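Local coordinates for periplasmic sugar-binding protein (PDB 4RXU) that binds beta-D-glucopyranose and probably serves as the periplasmic solute-binding component of an ABC-type sugar transporter, at residues V246-P251 against Y272-Q277. Residues are numbered along the deposited sequence; the frame is centred on the assembly and turned at random.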
loop_
_atom_site.group_PDB
_atom_site.type_symbol
_atom_site.label_atom_id
_atom_site.label_comp_id
_atom_site.label_asym_id
_atom_site.label_seq_id
_atom_site.Cartn_x
_atom_site.Cartn_y
_atom_site.Cartn_z
ATOM N N VAL A 246 11.527 19.946 7.060
ATOM C CA VAL A 246 10.442 19.645 6.148
ATOM C C VAL A 246 9.801 18.319 6.479
ATOM O O VAL A 246 10.377 17.478 7.146
ATOM C CB VAL A 246 10.895 19.672 4.671
ATOM C CG1 VAL A 246 11.635 20.966 4.352
ATOM C CG2 VAL A 246 11.749 18.463 4.316
ATOM N N TYR A 247 8.582 18.169 5.978
ATOM C CA TYR A 247 7.688 17.058 6.292
ATOM C C TYR A 247 7.260 16.422 4.972
ATOM O O TYR A 247 6.789 17.121 4.072
ATOM C CB TYR A 247 6.507 17.605 7.111
ATOM C CG TYR A 247 7.023 18.083 8.417
ATOM C CD1 TYR A 247 7.565 19.369 8.552
ATOM C CD2 TYR A 247 7.050 17.243 9.513
ATOM C CE1 TYR A 247 8.113 19.786 9.753
ATOM C CE2 TYR A 247 7.587 17.663 10.729
ATOM C CZ TYR A 247 8.111 18.934 10.833
ATOM O OH TYR A 247 8.649 19.348 12.024
ATOM N N ILE A 248 7.453 15.110 4.853
ATOM C CA ILE A 248 7.280 14.406 3.595
ATOM C C ILE A 248 6.341 13.213 3.787
ATOM O O ILE A 248 6.623 12.291 4.553
ATOM C CB ILE A 248 8.607 13.869 3.053
ATOM C CG1 ILE A 248 9.645 14.995 2.909
ATOM C CG2 ILE A 248 8.385 13.120 1.729
ATOM C CD1 ILE A 248 11.070 14.515 2.755
ATOM N N LEU A 249 5.203 13.273 3.097
ATOM C CA LEU A 249 4.234 12.163 3.063
ATOM C C LEU A 249 4.650 11.252 1.918
ATOM O O LEU A 249 4.231 11.462 0.786
ATOM C CB LEU A 249 2.807 12.669 2.842
ATOM C CG LEU A 249 1.775 11.524 2.850
ATOM C CD1 LEU A 249 1.531 10.987 4.256
ATOM C CD2 LEU A 249 0.488 12.013 2.224
ATOM N N ALA A 250 5.521 10.289 2.195
ATOM C CA ALA A 250 5.925 9.310 1.161
ATOM C C ALA A 250 5.020 8.098 1.343
ATOM O O ALA A 250 4.798 7.645 2.474
ATOM C CB ALA A 250 7.395 8.923 1.310
ATOM N N PRO A 251 4.495 7.532 0.223
ATOM C CA PRO A 251 3.394 6.572 0.389
ATOM C C PRO A 251 3.823 5.145 0.703
ATOM O O PRO A 251 3.055 4.403 1.278
ATOM C CB PRO A 251 2.663 6.655 -0.963
ATOM C CG PRO A 251 3.740 7.043 -1.934
ATOM C CD PRO A 251 4.619 7.996 -1.169
ATOM N N TYR A 272 14.577 16.438 7.671
ATOM C CA TYR A 272 13.330 15.987 7.076
ATOM C C TYR A 272 12.755 14.839 7.893
ATOM O O TYR A 272 13.487 14.033 8.509
ATOM C CB TYR A 272 13.481 15.574 5.607
ATOM C CG TYR A 272 14.353 14.362 5.391
ATOM C CD1 TYR A 272 13.839 13.072 5.500
ATOM C CD2 TYR A 272 15.695 14.509 5.036
ATOM C CE1 TYR A 272 14.654 11.959 5.318
ATOM C CE2 TYR A 272 16.522 13.404 4.842
ATOM C CZ TYR A 272 16.007 12.137 4.990
ATOM O OH TYR A 272 16.844 11.059 4.800
ATOM N N PHE A 273 11.423 14.816 7.913
ATOM C CA PHE A 273 10.621 13.733 8.454
ATOM C C PHE A 273 9.920 13.068 7.284
ATOM O O PHE A 273 9.307 13.749 6.466
ATOM C CB PHE A 273 9.615 14.292 9.458
ATOM C CG PHE A 273 10.258 14.905 10.661
ATOM C CD1 PHE A 273 10.640 16.244 10.665
ATOM C CD2 PHE A 273 10.499 14.136 11.779
ATOM C CE1 PHE A 273 11.243 16.797 11.779
ATOM C CE2 PHE A 273 11.102 14.685 12.891
ATOM C CZ PHE A 273 11.475 16.014 12.887
ATOM N N VAL A 274 10.053 11.755 7.146
ATOM C CA VAL A 274 9.489 11.056 5.993
ATOM C C VAL A 274 8.839 9.746 6.425
ATOM O O VAL A 274 9.359 8.991 7.264
ATOM C CB VAL A 274 10.526 10.769 4.877
ATOM C CG1 VAL A 274 11.631 9.824 5.345
ATOM C CG2 VAL A 274 9.823 10.256 3.628
ATOM N N THR A 275 7.695 9.480 5.804
ATOM C CA THR A 275 6.855 8.338 6.107
ATOM C C THR A 275 7.119 7.200 5.136
ATOM O O THR A 275 7.928 7.327 4.238
ATOM C CB THR A 275 5.366 8.738 6.067
ATOM O OG1 THR A 275 5.008 9.140 4.746
ATOM C CG2 THR A 275 5.092 9.839 7.030
ATOM N N GLY A 276 6.441 6.077 5.356
ATOM C CA GLY A 276 6.512 4.926 4.449
ATOM C C GLY A 276 5.568 3.823 4.885
ATOM O O GLY A 276 4.761 4.002 5.781
ATOM N N GLN A 277 5.635 2.695 4.194
ATOM C CA GLN A 277 4.931 1.495 4.616
ATOM C C GLN A 277 5.511 0.275 3.922
ATOM O O GLN A 277 6.116 0.404 2.866
ATOM C CB GLN A 277 3.429 1.555 4.310
ATOM C CG GLN A 277 3.084 1.443 2.838
ATOM C CD GLN A 277 1.591 1.458 2.614
ATOM O OE1 GLN A 277 0.871 0.564 3.065
ATOM N NE2 GLN A 277 1.114 2.482 1.928
#
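Tyr247 and Phe273 share a first torsion near -65°, which sets each CG anti to its own carbonyl carbon, and the two side chains run alongside each other in the same direction. Their planes differ by 7°, but the rings are offset enough, with centroids 5.0 Å apart, that little of one faces the other. The closest approach is Tyr247 CE2 to Phe273 CD1, 3.4 Å. Tyr247 OH passes on to hydrogen-bond His149 O, so an alanine at Tyr247 would probably open a gap beside the Phe273 ring and leave that carbonyl without this donor. The opposite face, formed by Val246, Ile248, Tyr272 and Val274, is mostly apolar and packs against helix 253-264; Ile248 CG2 meets Val274 CG2 there, and Ala250 CB, just past the strand end, packs against the same methyl. The backbones pair in parallel through Phe273 N to Val246 O (3.0 Å), Ile248 N to Phe273 O (2.8 Å) and a longer Thr275 N to Ile248 O bond. Past that last backbone bond, side chains make the links. Thr275 OG1, placed between its backbone N and carbonyl carbon, donates to Ala250 O at 2.7 Å, tilted from the carbonyl plane. Gln277 NE2 reaches Pro251 O at 2.8 Å in a nearly straight bond (168° at the hydrogen) with the acceptor in its amide plane, while its OE1 accepts from Lys298 NZ, a residue of the glucose pocket. These two bonds fix the amide's rotation next to the sugar, which Gln277 touches. Strand 246-249, helix 253-264 and strand 269-274 form a beta-alpha-beta unit, whose C-terminal strand ends lead into the sugar site, as in periplasmic binding proteins.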